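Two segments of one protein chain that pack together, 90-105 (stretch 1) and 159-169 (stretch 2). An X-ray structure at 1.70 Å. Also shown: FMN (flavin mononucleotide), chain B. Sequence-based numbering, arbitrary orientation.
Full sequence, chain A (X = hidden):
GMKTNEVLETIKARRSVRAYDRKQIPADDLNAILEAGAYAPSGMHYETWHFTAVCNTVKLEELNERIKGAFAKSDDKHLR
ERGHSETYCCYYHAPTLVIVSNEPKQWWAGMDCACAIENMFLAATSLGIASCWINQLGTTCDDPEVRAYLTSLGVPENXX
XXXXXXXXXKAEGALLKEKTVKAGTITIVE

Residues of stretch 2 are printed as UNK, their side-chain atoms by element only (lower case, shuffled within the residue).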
ATOM      1  N   CYS A  90      13.265   3.216  17.248  1.00 10.27           N
ATOM      2  CA  CYS A  90      12.662   2.653  16.057  1.00  8.70           C
ATOM      3  C   CYS A  90      12.285   3.712  15.034  1.00  9.76           C
ATOM      4  O   CYS A  90      12.273   3.413  13.848  1.00 10.05           O
ATOM      5  CB  CYS A  90      11.461   1.763  16.394  1.00  9.93           C
ATOM      6  SG  CYS A  90      10.013   2.605  17.097  1.00 13.89           S
ATOM      7  N   TYR A  91      12.020   4.941  15.466  1.00 10.67           N
ATOM      8  CA  TYR A  91      11.593   5.995  14.534  1.00 11.77           C
ATOM      9  C   TYR A  91      12.702   6.989  14.207  1.00 11.30           C
ATOM     10  O   TYR A  91      12.470   8.041  13.606  1.00 10.59           O
ATOM     11  CB  TYR A  91      10.314   6.727  15.031  1.00 12.99           C
ATOM     12  CG  TYR A  91      10.515   7.432  16.339  1.00  9.05           C
ATOM     13  CD1 TYR A  91      10.395   6.752  17.527  1.00  9.81           C
ATOM     14  CD2 TYR A  91      10.906   8.746  16.395  1.00  9.06           C
ATOM     15  CE1 TYR A  91      10.638   7.356  18.721  1.00 13.08           C
ATOM     16  CE2 TYR A  91      11.146   9.364  17.588  1.00 14.88           C
ATOM     17  CZ  TYR A  91      11.010   8.662  18.763  1.00 16.46           C
ATOM     18  OH  TYR A  91      11.268   9.236  20.003  1.00 12.90           O
ATOM     19  N   TYR A  92      13.937   6.645  14.562  1.00 11.21           N
ATOM     20  CA  TYR A  92      15.106   7.423  14.157  1.00  9.12           C
ATOM     21  C   TYR A  92      15.092   8.894  14.587  1.00  8.88           C
ATOM     22  O   TYR A  92      15.674   9.723  13.921  1.00 11.72           O
ATOM     23  CB  TYR A  92      15.312   7.316  12.637  1.00  8.73           C
ATOM     24  CG  TYR A  92      15.322   5.881  12.164  1.00 10.53           C
ATOM     25  CD1 TYR A  92      16.317   5.017  12.552  1.00 12.38           C
ATOM     26  CD2 TYR A  92      14.332   5.408  11.335  1.00  9.05           C
ATOM     27  CE1 TYR A  92      16.345   3.678  12.119  1.00 10.94           C
ATOM     28  CE2 TYR A  92      14.323   4.087  10.900  1.00  8.79           C
ATOM     29  CZ  TYR A  92      15.325   3.222  11.300  1.00  9.98           C
ATOM     30  OH  TYR A  92      15.326   1.907  10.856  1.00 11.16           O
ATOM     31  N   HIS A  93      14.442   9.200  15.702  1.00 10.76           N
ATOM     32  CA  HIS A  93      14.346  10.552  16.225  1.00 11.42           C
ATOM     33  C   HIS A  93      13.700  11.530  15.259  1.00 10.56           C
ATOM     34  O   HIS A  93      13.897  12.754  15.364  1.00 13.33           O
ATOM     35  CB  HIS A  93      15.716  11.022  16.712  1.00 10.18           C
ATOM     36  CG  HIS A  93      16.271  10.160  17.793  1.00 16.53           C
ATOM     37  ND1 HIS A  93      15.734  10.138  19.060  1.00 18.87           N
ATOM     38  CD2 HIS A  93      17.279   9.256  17.789  1.00 17.72           C
ATOM     39  CE1 HIS A  93      16.404   9.274  19.800  1.00 19.69           C
ATOM     40  NE2 HIS A  93      17.344   8.725  19.054  1.00 14.91           N
ATOM     41  N   ALA A  94      12.866  11.006  14.353  1.00 10.55           N
ATOM     42  CA  ALA A  94      11.976  11.845  13.567  1.00 12.11           C
ATOM     43  C   ALA A  94      11.078  12.668  14.520  1.00 12.58           C
ATOM     44  O   ALA A  94      10.691  12.191  15.582  1.00 12.20           O
ATOM     45  CB  ALA A  94      11.133  10.985  12.612  1.00  9.05           C
ATOM     46  N   PRO A  95      10.780  13.937  14.166  1.00 11.58           N
ATOM     47  CA  PRO A  95       9.935  14.757  15.054  1.00 11.65           C
ATOM     48  C   PRO A  95       8.442  14.389  15.085  1.00 12.58           C
ATOM     49  O   PRO A  95       7.715  14.802  16.010  1.00 11.08           O
ATOM     50  CB  PRO A  95      10.153  16.165  14.485  1.00 10.79           C
ATOM     51  CG  PRO A  95      10.400  15.948  13.084  1.00 11.69           C
ATOM     52  CD  PRO A  95      11.246  14.714  13.013  1.00 14.55           C
ATOM     53  N   THR A  96       7.999  13.618  14.088  1.00 11.13           N
ATOM     54  CA  THR A  96       6.602  13.174  13.921  1.00 12.28           C
ATOM     55  C   THR A  96       6.580  11.696  13.516  1.00 12.64           C
ATOM     56  O   THR A  96       7.369  11.254  12.683  1.00 13.39           O
ATOM     57  CB  THR A  96       5.825  14.044  12.899  1.00 14.79           C
ATOM     58  OG1 THR A  96       5.613  15.340  13.465  1.00 12.05           O
ATOM     59  CG2 THR A  96       4.437  13.440  12.542  1.00 13.66           C
ATOM     60  N   LEU A  97       5.708  10.938  14.170  1.00 11.27           N
ATOM     61  CA  LEU A  97       5.382   9.588  13.760  1.00 11.02           C
ATOM     62  C   LEU A  97       3.874   9.449  13.612  1.00 11.28           C
ATOM     63  O   LEU A  97       3.134   9.720  14.556  1.00 12.49           O
ATOM     64  CB  LEU A  97       5.862   8.607  14.806  1.00 11.14           C
ATOM     65  CG  LEU A  97       5.727   7.129  14.491  1.00 12.36           C
ATOM     66  CD1 LEU A  97       6.685   6.697  13.388  1.00  9.24           C
ATOM     67  CD2 LEU A  97       5.995   6.358  15.748  1.00 12.27           C
ATOM     68  N   VAL A  98       3.430   9.004  12.445  1.00 10.29           N
ATOM     69  CA  VAL A  98       2.010   8.743  12.211  1.00 10.32           C
ATOM     70  C   VAL A  98       1.751   7.251  12.356  1.00  9.27           C
ATOM     71  O   VAL A  98       2.298   6.404  11.609  1.00 11.30           O
ATOM     72  CB  VAL A  98       1.536   9.173  10.848  1.00 10.89           C
ATOM     73  CG1 VAL A  98       0.009   9.077  10.727  1.00  8.15           C
ATOM     74  CG2 VAL A  98       1.958  10.582  10.580  1.00  8.83           C
ATOM     75  N   ILE A  99       0.949   6.922  13.350  1.00  9.83           N
ATOM     76  CA  ILE A  99       0.576   5.538  13.592  1.00  9.99           C
ATOM     77  C   ILE A  99      -0.664   5.208  12.763  1.00 10.67           C
ATOM     78  O   ILE A  99      -1.702   5.820  12.953  1.00 12.50           O
ATOM     79  CB  ILE A  99       0.251   5.316  15.096  1.00  8.90           C
ATOM     80  CG1 ILE A  99       1.473   5.694  15.953  1.00  9.41           C
ATOM     81  CG2 ILE A  99      -0.172   3.858  15.361  1.00 14.37           C
ATOM     82  CD1 ILE A  99       1.218   5.783  17.450  1.00  8.61           C
ATOM     83  N   VAL A 100      -0.552   4.218  11.877  1.00 10.02           N
ATOM     84  CA  VAL A 100      -1.646   3.917  10.939  1.00  9.14           C
ATOM     85  C   VAL A 100      -2.237   2.578  11.393  1.00 10.03           C
ATOM     86  O   VAL A 100      -1.570   1.550  11.373  1.00 12.17           O
ATOM     87  CB  VAL A 100      -1.198   3.931   9.457  1.00  9.56           C
ATOM     88  CG1 VAL A 100      -2.413   3.642   8.515  1.00  5.93           C
ATOM     89  CG2 VAL A 100      -0.578   5.322   9.047  1.00 10.74           C
ATOM     90  N   SER A 101      -3.503   2.612  11.822  1.00  9.76           N
ATOM     91  CA  SER A 101      -4.139   1.437  12.441  1.00 10.65           C
ATOM     92  C   SER A 101      -5.419   1.091  11.689  1.00 10.43           C
ATOM     93  O   SER A 101      -5.935   1.901  10.971  1.00 11.62           O
ATOM     94  CB  SER A 101      -4.451   1.693  13.912  1.00 11.07           C
ATOM     95  OG  SER A 101      -5.389   2.744  14.119  1.00 10.27           O
ATOM     96  N   ASN A 102      -5.933  -0.115  11.901  1.00 10.23           N
ATOM     97  CA  ASN A 102      -7.187  -0.514  11.273  1.00 10.94           C
ATOM     98  C   ASN A 102      -7.767  -1.607  12.105  1.00  9.27           C
ATOM     99  O   ASN A 102      -7.041  -2.269  12.827  1.00 11.64           O
ATOM    100  CB  ASN A 102      -6.927  -0.987   9.829  1.00 12.57           C
ATOM    101  CG  ASN A 102      -8.169  -0.878   8.902  1.00 14.61           C
ATOM    102  OD1 ASN A 102      -9.258  -0.492   9.315  1.00 10.13           O
ATOM    103  ND2 ASN A 102      -7.987  -1.262   7.639  1.00 14.95           N
ATOM    104  N   GLU A 103      -9.077  -1.808  11.986  1.00 10.38           N
ATOM    105  CA  GLU A 103      -9.690  -2.988  12.556  1.00 11.84           C
ATOM    106  C   GLU A 103      -9.269  -4.182  11.711  1.00 12.51           C
ATOM    107  O   GLU A 103      -9.121  -4.105  10.500  1.00 12.41           O
ATOM    108  CB  GLU A 103     -11.206  -2.829  12.637  1.00 13.62           C
ATOM    109  CG  GLU A 103     -11.906  -2.701  11.332  1.00 17.01           C
ATOM    110  CD  GLU A 103     -13.440  -2.517  11.494  1.00 19.43           C
ATOM    111  OE1 GLU A 103     -13.879  -1.697  12.352  1.00 18.85           O
ATOM    112  OE2 GLU A 103     -14.170  -3.204  10.741  1.00 21.90           O
ATOM    113  N   PRO A 104      -9.030  -5.307  12.366  1.00 13.34           N
ATOM    114  CA  PRO A 104      -8.547  -6.480  11.678  1.00 14.89           C
ATOM    115  C   PRO A 104      -9.644  -7.394  11.071  1.00 16.31           C
ATOM    116  O   PRO A 104      -9.332  -8.478  10.587  1.00 17.67           O
ATOM    117  CB  PRO A 104      -7.775  -7.178  12.776  1.00 14.88           C
ATOM    118  CG  PRO A 104      -8.571  -6.877  14.008  1.00 15.06           C
ATOM    119  CD  PRO A 104      -9.034  -5.483  13.827  1.00 15.13           C
ATOM    120  N   LYS A 105     -10.872  -6.905  11.005  1.00 15.51           N
ATOM    121  CA  LYS A 105     -12.021  -7.667  10.507  1.00 14.73           C
ATOM    122  C   LYS A 105     -11.798  -8.254   9.110  1.00 14.60           C
ATOM    123  O   LYS A 105     -12.071  -9.418   8.880  1.00 14.34           O
ATOM    124  CB  LYS A 105     -13.250  -6.761  10.496  1.00 14.54           C
ATOM    125  CG  LYS A 105     -14.566  -7.453  10.135  1.00 21.54           C
ATOM    126  CD  LYS A 105     -15.797  -6.540  10.311  1.00 23.03           C
ATOM    127  CE  LYS A 105     -15.939  -5.983  11.748  1.00 34.10           C
ATOM    128  NZ  LYS A 105     -17.198  -5.213  11.915  1.00 35.40           N
ATOM    129  N   UNK A 159      -8.267  -1.704  17.105  1.00 13.17           N
ATOM    130  CA  UNK A 159      -7.408  -1.649  15.934  1.00 11.81           C
ATOM    131  C   UNK A 159      -6.117  -2.361  16.210  1.00 13.26           C
ATOM    132  O   UNK A 159      -5.657  -2.417  17.358  1.00 13.57           O
ATOM    133  n   UNK A 159      -9.979   1.161  13.801  1.00 12.00           N
ATOM    134  c   UNK A 159      -7.089  -0.203  15.600  1.00 15.01           C
ATOM    135  n   UNK A 159      -7.883   1.598  14.020  1.00 12.81           N
ATOM    136  c   UNK A 159      -9.004   1.983  13.430  1.00 11.08           C
ATOM    137  c   UNK A 159      -8.147   0.485  14.797  1.00  8.84           C
ATOM    138  c   UNK A 159      -9.468   0.218  14.655  1.00 12.56           C
ATOM    139  N   UNK A 160      -5.510  -2.882  15.157  1.00 11.30           N
ATOM    140  CA  UNK A 160      -4.110  -3.271  15.194  1.00 10.38           C
ATOM    141  C   UNK A 160      -3.333  -2.230  14.427  1.00 11.23           C
ATOM    142  O   UNK A 160      -3.890  -1.504  13.616  1.00 11.77           O
ATOM    143  n   UNK A 160      -5.604  -6.941  18.610  1.00 13.94           N
ATOM    144  c   UNK A 160      -4.743  -5.748  15.121  1.00 15.88           C
ATOM    145  c   UNK A 160      -4.669  -5.814  16.630  1.00 12.26           C
ATOM    146  c   UNK A 160      -3.910  -4.625  14.532  1.00 12.18           C
ATOM    147  c   UNK A 160      -5.404  -7.047  17.154  1.00 19.94           C
ATOM    148  N   UNK A 161      -2.029  -2.139  14.694  1.00 11.80           N
ATOM    149  CA  UNK A 161      -1.200  -1.138  14.026  1.00 11.01           C
ATOM    150  C   UNK A 161      -0.526  -1.859  12.860  1.00 12.80           C
ATOM    151  O   UNK A 161       0.255  -2.782  13.084  1.00 17.36           O
ATOM    152  c   UNK A 161      -0.135  -0.534  14.972  1.00 11.83           C
ATOM    153  c   UNK A 161      -0.831   0.237  16.120  1.00 10.72           C
ATOM    154  c   UNK A 161       0.772   0.416  14.207  1.00 10.30           C
ATOM    155  N   UNK A 162      -0.859  -1.481  11.624  1.00 10.19           N
ATOM    156  CA  UNK A 162      -0.284  -2.124  10.435  1.00  9.13           C
ATOM    157  C   UNK A 162       1.020  -1.458   9.916  1.00  9.68           C
ATOM    158  O   UNK A 162       1.855  -2.130   9.271  1.00 12.06           O
ATOM    159  c   UNK A 162      -2.223  -4.569   9.522  1.00 11.48           C
ATOM    160  c   UNK A 162      -1.362  -2.203   9.358  1.00 10.34           C
ATOM    161  c   UNK A 162      -3.182  -5.527   9.955  1.00 14.15           C
ATOM    162  c   UNK A 162      -4.331  -5.103  10.611  1.00 14.45           C
ATOM    163  c   UNK A 162      -4.520  -3.768  10.856  1.00 12.69           C
ATOM    164  c   UNK A 162      -2.418  -3.222   9.768  1.00 12.93           C
ATOM    165  o   UNK A 162      -5.266  -6.049  11.015  1.00 16.56           O
ATOM    166  c   UNK A 162      -3.586  -2.836  10.427  1.00 13.92           C
ATOM    167  N   UNK A 163       1.175  -0.160  10.130  1.00 11.15           N
ATOM    168  CA  UNK A 163       2.458   0.487   9.874  1.00 12.38           C
ATOM    169  C   UNK A 163       2.495   1.900  10.415  1.00 13.41           C
ATOM    170  O   UNK A 163       1.449   2.451  10.774  1.00 12.09           O
ATOM    171  N   UNK A 164       3.699   2.443  10.549  1.00 12.96           N
ATOM    172  CA  UNK A 164       3.840   3.832  10.964  1.00 13.25           C
ATOM    173  C   UNK A 164       4.718   4.598   9.957  1.00 11.19           C
ATOM    174  O   UNK A 164       5.551   4.021   9.251  1.00 11.30           O
ATOM    175  c   UNK A 164       4.410   3.949  12.382  1.00 12.24           C
ATOM    176  s   UNK A 164       3.481   3.124  13.664  1.00 12.65           S
ATOM    177  N   UNK A 165       4.501   5.901   9.915  1.00 11.29           N
ATOM    178  CA  UNK A 165       5.244   6.802   9.073  1.00 10.32           C
ATOM    179  C   UNK A 165       6.024   7.812   9.888  1.00 10.26           C
ATOM    180  O   UNK A 165       5.423   8.691  10.507  1.00  9.75           O
ATOM    181  c   UNK A 165       4.919   8.578   7.233  1.00 11.34           C
ATOM    182  c   UNK A 165       3.349   6.556   7.367  1.00 10.68           C
ATOM    183  c   UNK A 165       4.249   7.551   8.182  1.00  8.94           C
ATOM    184  N   UNK A 166       7.363   7.723   9.843  1.00 10.12           N
ATOM    185  CA  UNK A 166       8.211   8.753  10.391  1.00  9.61           C
ATOM    186  C   UNK A 166       8.200   9.893   9.418  1.00 10.38           C
ATOM    187  O   UNK A 166       8.244   9.663   8.201  1.00 10.19           O
ATOM    188  c   UNK A 166       9.675   8.250  10.587  1.00  8.90           C
ATOM    189  N   UNK A 167       8.145  11.112   9.941  1.00 11.41           N
ATOM    190  CA  UNK A 167       8.203  12.292   9.095  1.00 12.87           C
ATOM    191  C   UNK A 167       9.119  13.350   9.684  1.00 14.08           C
ATOM    192  O   UNK A 167       9.143  13.572  10.895  1.00 11.70           O
ATOM    193  c   UNK A 167       6.808  12.918   8.923  1.00 14.34           C
ATOM    194  c   UNK A 167       4.380  12.859   8.499  1.00 10.68           C
ATOM    195  c   UNK A 167       5.694  12.145   8.229  1.00 12.12           C
ATOM    196  c   UNK A 167       5.941  11.972   6.717  1.00 16.36           C
ATOM    197  N   UNK A 168       9.823  14.057   8.802  1.00 14.02           N
ATOM    198  CA  UNK A 168      10.763  15.102   9.212  1.00 12.97           C
ATOM    199  C   UNK A 168      11.597  15.594   8.058  1.00 15.48           C
ATOM    200  O   UNK A 168      11.363  15.238   6.908  1.00 14.83           O
ATOM    201  N   UNK A 169      12.599  16.393   8.375  1.00 15.00           N
ATOM    202  CA  UNK A 169      13.596  16.769   7.390  1.00 14.32           C
ATOM    203  C   UNK A 169      14.813  15.874   7.517  1.00 12.07           C
ATOM    204  O   UNK A 169      15.282  15.596   8.623  1.00 11.82           O
ATOM    205  c   UNK A 169      12.848  19.161   7.403  1.00 19.37           C
ATOM    206  c   UNK A 169      12.366  19.486   6.136  1.00 18.11           C
ATOM    207  c   UNK A 169      10.695  20.896   7.126  1.00 24.52           C
ATOM    208  c   UNK A 169      11.291  20.354   5.993  1.00 26.40           C
ATOM    209  o   UNK A 169       9.649  21.763   7.003  1.00 31.41           O
ATOM    210  c   UNK A 169      11.149  20.587   8.385  1.00 21.37           C
ATOM    211  c   UNK A 169      12.217  19.715   8.521  1.00 15.56           C
ATOM    212  c   UNK A 169      13.995  18.223   7.567  1.00 15.64           C
TER
HETATM  213  N1  FMN B 200      12.464   0.651   7.227  1.00 14.89           N
HETATM  214  C2  FMN B 200      12.890   0.806   8.526  1.00 14.60           C
HETATM  215  O2  FMN B 200      13.882   1.496   8.780  1.00 17.51           O
HETATM  216  N3  FMN B 200      12.258   0.174   9.575  1.00 17.75           N
HETATM  217  C4  FMN B 200      11.193  -0.623   9.333  1.00 18.47           C
HETATM  218  O4  FMN B 200      10.527  -0.989  10.315  1.00 13.78           O
HETATM  219  C4A FMN B 200      10.741  -0.772   8.014  1.00 15.66           C
HETATM  220  N5  FMN B 200       9.650  -1.559   7.752  1.00 16.92           N
HETATM  221  C5A FMN B 200       9.155  -1.704   6.471  1.00 13.06           C
HETATM  222  C6  FMN B 200       8.018  -2.484   6.258  1.00 14.54           C
HETATM  223  C7  FMN B 200       7.474  -2.618   4.982  1.00 15.44           C
HETATM  224  C7M FMN B 200       6.120  -3.296   4.777  1.00 14.23           C
HETATM  225  C8  FMN B 200       8.069  -1.924   3.921  1.00 18.56           C
HETATM  226  C8M FMN B 200       7.259  -1.672   2.671  1.00 15.19           C
HETATM  227  C9  FMN B 200       9.206  -1.141   4.142  1.00 14.46           C
HETATM  228  C9A FMN B 200       9.759  -1.015   5.413  1.00 13.84           C
HETATM  229  N10 FMN B 200      10.909  -0.248   5.664  1.00 12.98           N
HETATM  230  C10 FMN B 200      11.361  -0.096   6.954  1.00 12.90           C
HETATM  231  C1' FMN B 200      11.588   0.518   4.555  1.00 15.41           C
HETATM  232  C2' FMN B 200      12.347  -0.440   3.630  1.00 12.86           C
HETATM  233  O2' FMN B 200      13.535  -0.886   4.259  1.00 15.19           O
HETATM  234  C3' FMN B 200      12.710   0.329   2.372  1.00 12.56           C
HETATM  235  O3' FMN B 200      11.517   0.590   1.665  1.00 13.29           O
HETATM  236  C4' FMN B 200      13.645  -0.467   1.439  1.00 13.72           C
HETATM  237  O4' FMN B 200      14.925  -0.624   2.038  1.00 15.46           O
HETATM  238  C5' FMN B 200      13.799   0.237   0.093  1.00 17.28           C
HETATM  239  O5' FMN B 200      14.404   1.511   0.271  1.00 16.62           O
HETATM  240  P   FMN B 200      13.700   2.881  -0.235  1.00 16.01           P
HETATM  241  O1P FMN B 200      13.303   2.688  -1.646  1.00 16.69           O
HETATM  242  O2P FMN B 200      14.666   4.046   0.050  1.00 16.94           O
HETATM  243  O3P FMN B 200      12.406   3.055   0.520  1.00 16.75           O
HETATM  244  O   HOH W   1     -12.715   0.674  13.345  1.00 31.46           O

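Position 159 carries one carbon and then a five-membered ring of three carbons and two nitrogens, the pattern of an imidazole. One ring nitrogen lies 2.7 Å from Ser 101 OG, near the ring plane, while Asn 102 C and Glu 103 N sit over one face. This is His 159; its ND1 and Ser 101 OG form a hydrogen bond in which either could be the donor, and its NE2 is 2.8 Å from the O of water 1, which donates to Glu 103 OE1.

Position 160 has four carbons in a row ending in nitrogen, and the second of those carbons approaches Pro 104 CB at 4.1 Å. Its backbone pairs with Asn 102: the position's N to Asn 102 O is 2.9 Å, and Asn 102 N to the position's O is 3.0 Å. The unbranched chain with its terminal nitrogen defines Lys 160.

Position 161 shows one carbon bearing two more, beta-branched without oxygen, and one of the two packs 3.8 Å from Ile 99 CG2: Val 161.

Position 162 has one carbon, a six-carbon ring and one oxygen. The oxygen reaches within 3.3 Å of Pro 104 CB, and Asn 102 O lies at the ring edge, 3.5 Å from a ring carbon; hence Tyr 162, that ring carbon being CE2.

Position 163 has no side-chain atoms, and its O accepts from Val 100 N at 2.9 Å; it is Gly 163.

Position 164 has one carbon, its CB, 3.7 Å from Leu 97 CD1, and then one sulfur 4.0 Å from Ile 99 CG1, identifying Cys 164.

Position 165 repeats the three-carbon fork, with its CB 4.1 Å from Val 98 CB: Val 165.

Position 166 has a single carbon, a CB that meets Ala 94 CB at 3.7 Å, so it is Ala 166.

Position 167 has four carbons forked at the second, and one terminal carbon lies 3.9 Å from Val 98 CG2, giving Leu 167.

Position 168 lacks side-chain atoms, and an ideal CB here would fall 2.7 Å from Pro 95 CD, a clash: Gly 168.

Position 169 has one carbon, then a six-carbon ring bearing one oxygen, and its side chain makes no contact with stretch 1; it is Tyr 169.

The contact is an antiparallel strand pair, with axes at 161°. Reciprocal bonds between Val 98 and Val 165, both 2.8 Å from N to O, anchor its middle. Val 100 O receives Tyr 162 N at 3.1 Å and, weakly, Gly 163 N at 3.5 Å; this shared acceptor accommodates the one-residue bulge. Side chains alternate between faces, Leu 97, Ile 99 and Cys 164 on one, Val 98, Val 165 and Leu 167 on the other, so apolar packing supports the backbone ladder from both faces.

Stretch 2, residues 159-169: HKVYGCVALGY
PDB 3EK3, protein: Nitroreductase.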